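Local coordinates for protein minor fimbrium subunit Mfa5 (Porphyromonas gingivalis ATCC 33277, PDB 6TO1) that serves as an accessory subunit of the minor fimbriae, the surface pili that mediate biofilm formation and adhesion to host cells and other oral bacteria, at residues V413-N425 and Y469-I483. Residues are numbered along the deposited sequence; the frame is centred on the assembly and turned at random.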
loop_
_atom_site.group_PDB
_atom_site.type_symbol
_atom_site.label_atom_id
_atom_site.label_comp_id
_atom_site.label_asym_id
_atom_site.label_seq_id
_atom_site.Cartn_x
_atom_site.Cartn_y
_atom_site.Cartn_z
ATOM N N VAL A 413 16.631 -6.152 -0.254
ATOM C CA VAL A 413 16.721 -7.356 0.555
ATOM C C VAL A 413 18.149 -7.866 0.475
ATOM O O VAL A 413 18.662 -8.097 -0.621
ATOM C CB VAL A 413 15.745 -8.423 0.057
ATOM C CG1 VAL A 413 15.973 -9.754 0.802
ATOM C CG2 VAL A 413 14.297 -7.953 0.220
ATOM N N THR A 414 18.779 -8.039 1.627
ATOM C CA THR A 414 20.078 -8.690 1.738
ATOM C C THR A 414 19.830 -10.068 2.342
ATOM O O THR A 414 19.125 -10.192 3.353
ATOM C CB THR A 414 21.040 -7.877 2.598
ATOM O OG1 THR A 414 20.434 -7.665 3.882
ATOM C CG2 THR A 414 21.359 -6.545 1.928
ATOM N N ASP A 415 20.450 -11.098 1.749
ATOM C CA ASP A 415 20.194 -12.489 2.105
ATOM C C ASP A 415 21.534 -13.212 2.043
ATOM O O ASP A 415 22.091 -13.377 0.959
ATOM C CB ASP A 415 19.179 -13.085 1.136
ATOM C CG ASP A 415 18.947 -14.573 1.332
ATOM O OD1 ASP A 415 19.221 -15.124 2.408
ATOM O OD2 ASP A 415 18.435 -15.184 0.373
ATOM N N PHE A 416 22.066 -13.558 3.209
ATOM C CA PHE A 416 23.347 -14.247 3.340
ATOM C C PHE A 416 23.042 -15.735 3.439
ATOM O O PHE A 416 22.450 -16.189 4.422
ATOM C CB PHE A 416 24.106 -13.763 4.572
ATOM C CG PHE A 416 24.669 -12.359 4.452
ATOM C CD1 PHE A 416 25.910 -12.133 3.890
ATOM C CD2 PHE A 416 23.945 -11.273 4.924
ATOM C CE1 PHE A 416 26.424 -10.847 3.800
ATOM C CE2 PHE A 416 24.450 -9.996 4.828
ATOM C CZ PHE A 416 25.690 -9.785 4.287
ATOM N N VAL A 417 23.444 -16.496 2.426
ATOM C CA VAL A 417 23.239 -17.939 2.456
ATOM C C VAL A 417 24.165 -18.579 3.479
ATOM O O VAL A 417 25.325 -18.184 3.634
ATOM C CB VAL A 417 23.439 -18.535 1.049
ATOM C CG1 VAL A 417 23.243 -20.019 1.079
ATOM C CG2 VAL A 417 22.459 -17.873 0.078
ATOM N N ALA A 418 23.635 -19.552 4.207
ATOM C CA ALA A 418 24.308 -20.081 5.375
ATOM C C ALA A 418 25.389 -21.094 4.994
ATOM O O ALA A 418 25.389 -21.651 3.883
ATOM C CB ALA A 418 23.310 -20.760 6.310
ATOM N N PRO A 419 26.332 -21.323 5.902
ATOM C CA PRO A 419 27.391 -22.312 5.643
ATOM C C PRO A 419 26.801 -23.691 5.418
ATOM O O PRO A 419 25.853 -24.108 6.084
ATOM C CB PRO A 419 28.249 -22.279 6.917
ATOM C CG PRO A 419 27.943 -20.990 7.565
ATOM C CD PRO A 419 26.516 -20.636 7.190
ATOM N N GLY A 420 27.401 -24.420 4.483
ATOM C CA GLY A 420 26.924 -25.734 4.152
ATOM C C GLY A 420 26.003 -25.786 2.961
ATOM O O GLY A 420 25.714 -26.885 2.479
ATOM N N PHE A 421 25.546 -24.643 2.460
ATOM C CA PHE A 421 24.614 -24.596 1.337
ATOM C C PHE A 421 25.141 -23.702 0.232
ATOM O O PHE A 421 25.767 -22.671 0.484
ATOM C CB PHE A 421 23.233 -24.146 1.845
ATOM C CG PHE A 421 22.689 -25.067 2.874
ATOM C CD1 PHE A 421 22.008 -26.216 2.501
ATOM C CD2 PHE A 421 22.950 -24.848 4.212
ATOM C CE1 PHE A 421 21.573 -27.108 3.444
ATOM C CE2 PHE A 421 22.514 -25.735 5.169
ATOM C CZ PHE A 421 21.811 -26.861 4.791
ATOM N N ILE A 422 24.922 -24.137 -1.002
ATOM C CA ILE A 422 25.310 -23.369 -2.175
ATOM C C ILE A 422 24.094 -23.167 -3.064
ATOM O O ILE A 422 23.153 -23.965 -3.057
ATOM C CB ILE A 422 26.442 -24.070 -2.933
ATOM C CG1 ILE A 422 25.979 -25.429 -3.415
ATOM C CG2 ILE A 422 27.657 -24.269 -2.024
ATOM C CD1 ILE A 422 27.114 -26.236 -4.068
ATOM N N VAL A 423 24.109 -22.068 -3.795
ATOM C CA VAL A 423 22.999 -21.686 -4.644
ATOM C C VAL A 423 23.248 -22.264 -6.024
ATOM O O VAL A 423 24.307 -22.046 -6.619
ATOM C CB VAL A 423 22.832 -20.159 -4.704
ATOM C CG1 VAL A 423 21.619 -19.822 -5.560
ATOM C CG2 VAL A 423 22.653 -19.576 -3.321
ATOM N N LYS A 424 22.278 -23.017 -6.521
ATOM C CA LYS A 424 22.398 -23.645 -7.829
ATOM C C LYS A 424 22.732 -22.598 -8.879
ATOM O O LYS A 424 22.108 -21.537 -8.935
ATOM C CB LYS A 424 21.087 -24.358 -8.156
ATOM C CG LYS A 424 21.079 -25.103 -9.493
ATOM C CD LYS A 424 19.765 -25.830 -9.688
ATOM C CE LYS A 424 19.704 -26.585 -11.025
ATOM N NZ LYS A 424 20.733 -27.648 -11.093
ATOM N N ASN A 425 23.781 -22.878 -9.646
ATOM C CA ASN A 425 24.195 -22.188 -10.866
ATOM C C ASN A 425 24.826 -20.829 -10.638
ATOM O O ASN A 425 25.068 -20.104 -11.610
ATOM C CB ASN A 425 23.038 -22.027 -11.857
ATOM C CG ASN A 425 22.618 -23.341 -12.475
ATOM O OD1 ASN A 425 23.406 -24.285 -12.535
ATOM N ND2 ASN A 425 21.368 -23.421 -12.909
ATOM N N TYR A 469 15.152 -19.274 -5.404
ATOM C CA TYR A 469 16.406 -19.877 -5.845
ATOM C C TYR A 469 16.534 -21.247 -5.204
ATOM O O TYR A 469 16.023 -21.485 -4.108
ATOM C CB TYR A 469 17.622 -18.995 -5.484
ATOM C CG TYR A 469 17.784 -18.656 -4.016
ATOM C CD1 TYR A 469 18.555 -19.454 -3.181
ATOM C CD2 TYR A 469 17.173 -17.527 -3.451
ATOM C CE1 TYR A 469 18.714 -19.157 -1.829
ATOM C CE2 TYR A 469 17.333 -17.227 -2.081
ATOM C CZ TYR A 469 18.108 -18.032 -1.282
ATOM O OH TYR A 469 18.296 -17.758 0.061
ATOM N N ARG A 470 17.242 -22.145 -5.886
ATOM C CA ARG A 470 17.501 -23.483 -5.373
ATOM C C ARG A 470 18.852 -23.538 -4.672
ATOM O O ARG A 470 19.840 -22.966 -5.152
ATOM C CB ARG A 470 17.468 -24.518 -6.498
ATOM C CG ARG A 470 17.576 -25.954 -6.014
ATOM C CD ARG A 470 17.080 -26.971 -7.051
ATOM N NE ARG A 470 15.638 -26.865 -7.236
ATOM C CZ ARG A 470 14.907 -27.709 -7.954
ATOM N NH1 ARG A 470 15.478 -28.752 -8.555
ATOM N NH2 ARG A 470 13.602 -27.521 -8.048
ATOM N N ILE A 471 18.872 -24.196 -3.520
ATOM C CA ILE A 471 20.108 -24.453 -2.790
ATOM C C ILE A 471 20.354 -25.958 -2.747
ATOM O O ILE A 471 19.423 -26.768 -2.695
ATOM C CB ILE A 471 20.138 -23.899 -1.346
ATOM C CG1 ILE A 471 19.020 -24.483 -0.502
ATOM C CG2 ILE A 471 20.100 -22.381 -1.346
ATOM C CD1 ILE A 471 19.059 -24.028 0.956
ATOM N N TYR A 472 21.631 -26.315 -2.711
ATOM C CA TYR A 472 22.049 -27.682 -2.468
ATOM C C TYR A 472 22.870 -27.739 -1.188
ATOM O O TYR A 472 23.645 -26.823 -0.894
ATOM C CB TYR A 472 22.936 -28.213 -3.599
ATOM C CG TYR A 472 22.273 -28.391 -4.927
ATOM C CD1 TYR A 472 21.164 -29.201 -5.068
ATOM C CD2 TYR A 472 22.776 -27.757 -6.052
ATOM C CE1 TYR A 472 20.566 -29.374 -6.309
ATOM C CE2 TYR A 472 22.173 -27.921 -7.298
ATOM C CZ TYR A 472 21.075 -28.735 -7.412
ATOM O OH TYR A 472 20.460 -28.916 -8.632
ATOM N N ALA A 473 22.752 -28.847 -0.467
ATOM C CA ALA A 473 23.690 -29.127 0.623
ATOM C C ALA A 473 25.049 -29.564 0.066
ATOM O O ALA A 473 25.117 -30.364 -0.870
ATOM C CB ALA A 473 23.143 -30.213 1.539
ATOM N N ASP A 474 26.126 -29.015 0.641
ATOM C CA ASP A 474 27.520 -29.364 0.320
ATOM C C ASP A 474 27.963 -30.389 1.366
ATOM O O ASP A 474 28.334 -30.037 2.494
ATOM C CB ASP A 474 28.374 -28.102 0.323
ATOM C CG ASP A 474 29.838 -28.357 0.069
ATOM O OD1 ASP A 474 30.288 -29.515 0.108
ATOM O OD2 ASP A 474 30.541 -27.361 -0.160
ATOM N N LEU A 475 27.852 -31.675 1.015
ATOM C CA LEU A 475 28.019 -32.725 2.017
ATOM C C LEU A 475 29.417 -32.714 2.627
ATOM O O LEU A 475 29.578 -32.951 3.830
ATOM C CB LEU A 475 27.731 -34.094 1.387
ATOM C CG LEU A 475 26.263 -34.517 1.420
ATOM C CD1 LEU A 475 25.414 -33.595 0.542
ATOM C CD2 LEU A 475 26.051 -35.974 0.994
ATOM N N ASP A 476 30.448 -32.503 1.807
ATOM C CA ASP A 476 31.809 -32.560 2.340
ATOM C C ASP A 476 32.075 -31.390 3.284
ATOM O O ASP A 476 32.752 -31.546 4.304
ATOM C CB ASP A 476 32.828 -32.547 1.208
ATOM C CG ASP A 476 32.869 -33.856 0.419
ATOM O OD1 ASP A 476 32.597 -34.928 0.988
ATOM O OD2 ASP A 476 33.184 -33.792 -0.783
ATOM N N TYR A 477 31.558 -30.204 2.959
ATOM C CA TYR A 477 31.685 -29.081 3.885
ATOM C C TYR A 477 31.001 -29.383 5.214
ATOM O O TYR A 477 31.559 -29.127 6.292
ATOM C CB TYR A 477 31.108 -27.805 3.267
ATOM C CG TYR A 477 31.364 -26.605 4.137
ATOM C CD1 TYR A 477 32.481 -25.798 3.933
ATOM C CD2 TYR A 477 30.515 -26.301 5.185
ATOM C CE1 TYR A 477 32.722 -24.707 4.750
ATOM C CE2 TYR A 477 30.751 -25.233 6.006
ATOM C CZ TYR A 477 31.843 -24.433 5.778
ATOM O OH TYR A 477 32.052 -23.369 6.614
ATOM N N ILE A 478 29.766 -29.892 5.160
ATOM C CA ILE A 478 29.031 -30.220 6.376
ATOM C C ILE A 478 29.776 -31.289 7.166
ATOM O O ILE A 478 29.885 -31.215 8.392
ATOM C CB ILE A 478 27.593 -30.655 6.025
ATOM C CG1 ILE A 478 26.832 -29.447 5.426
ATOM C CG2 ILE A 478 26.880 -31.202 7.205
ATOM C CD1 ILE A 478 25.566 -29.793 4.772
ATOM N N GLN A 479 30.336 -32.280 6.474
ATOM C CA GLN A 479 31.112 -33.303 7.163
ATOM C C GLN A 479 32.304 -32.700 7.888
ATOM O O GLN A 479 32.605 -33.084 9.025
ATOM C CB GLN A 479 31.598 -34.360 6.156
ATOM C CG GLN A 479 32.310 -35.541 6.817
ATOM C CD GLN A 479 31.358 -36.466 7.539
ATOM O OE1 GLN A 479 30.157 -36.432 7.313
ATOM N NE2 GLN A 479 31.896 -37.309 8.414
ATOM N N ASN A 480 32.996 -31.759 7.255
ATOM C CA ASN A 480 34.250 -31.239 7.766
ATOM C C ASN A 480 34.094 -30.062 8.713
ATOM O O ASN A 480 35.108 -29.558 9.212
ATOM C CB ASN A 480 35.133 -30.835 6.590
ATOM C CG ASN A 480 35.545 -32.021 5.749
ATOM O OD1 ASN A 480 35.578 -33.135 6.226
ATOM N ND2 ASN A 480 35.796 -31.784 4.478
ATOM N N ASN A 481 32.868 -29.623 8.993
ATOM C CA ASN A 481 32.660 -28.460 9.842
ATOM C C ASN A 481 31.527 -28.739 10.811
ATOM O O ASN A 481 30.481 -29.262 10.413
ATOM C CB ASN A 481 32.333 -27.227 8.999
ATOM C CG ASN A 481 33.537 -26.702 8.257
ATOM O OD1 ASN A 481 34.308 -25.922 8.795
ATOM N ND2 ASN A 481 33.732 -27.165 7.019
ATOM N N ASP A 482 31.722 -28.350 12.072
ATOM C CA ASP A 482 30.709 -28.553 13.099
ATOM C C ASP A 482 29.757 -27.358 13.104
ATOM O O ASP A 482 29.748 -26.523 14.005
ATOM C CB ASP A 482 31.374 -28.768 14.451
ATOM C CG ASP A 482 32.091 -30.105 14.523
ATOM O OD1 ASP A 482 31.573 -31.080 13.946
ATOM O OD2 ASP A 482 33.177 -30.178 15.122
ATOM N N ILE A 483 28.935 -27.306 12.058
ATOM C CA ILE A 483 27.976 -26.202 11.893
ATOM C C ILE A 483 26.950 -26.226 13.017
ATOM O O ILE A 483 26.370 -27.287 13.318
ATOM C CB ILE A 483 27.280 -26.296 10.526
ATOM C CG1 ILE A 483 28.287 -26.030 9.416
ATOM C CG2 ILE A 483 26.082 -25.324 10.484
ATOM C CD1 ILE A 483 27.764 -26.447 8.052
#
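Within one sheet of what looks like a beta-sandwich domain, strand 421-423 pairs antiparallel with the end of strand 463-473; strand 408-417 belongs to the sheet facing it. Ile422 and Tyr472 form the hydrogen-bonded pair, Ile422 N giving to Tyr472 O at 3.0 Å and Tyr472 N to Ile422 O at 2.8 Å. On one side of it Lys424 N gives to Arg470 O; on the other Gly420 O accepts from Asp474 N at 2.8 Å, at the N-cap of helix 475-480, where Asp474 OD1 accepts from Tyr477 N.

The type II turn Ala418-Phe421 carries the chain from one sheet into the other. Gly420 is its third residue, where the positive phi of 96° would jam a CB against the carbonyl O of Pro419; its bare CA also lets Ile478 CG1 approach to 3.9 Å.

On the inner face, Val423 CG1 packs on Tyr469 CD1, and Phe421 CD1 meets Ile471 CD1 at 4.0 Å, buried apolar groups suited to the interior. Tyr469's chi1 of 57° aims its ring at strand 408-417, where the hydroxyl donates to the syn lone pair of buried Asp415 OD2 at 2.6 Å.

On the other face, the extended Lys424 chain passes Tyr472 CE2 and bends at its last torsion (63°), bringing NZ in the ring plane to 2.8 Å from Tyr472 OH. Glu106 pairs with this ammonium, while Asp104 binds Tyr472 OH and Arg470, whose NE pairs with Asp112; the acids probably offset the two positive charges.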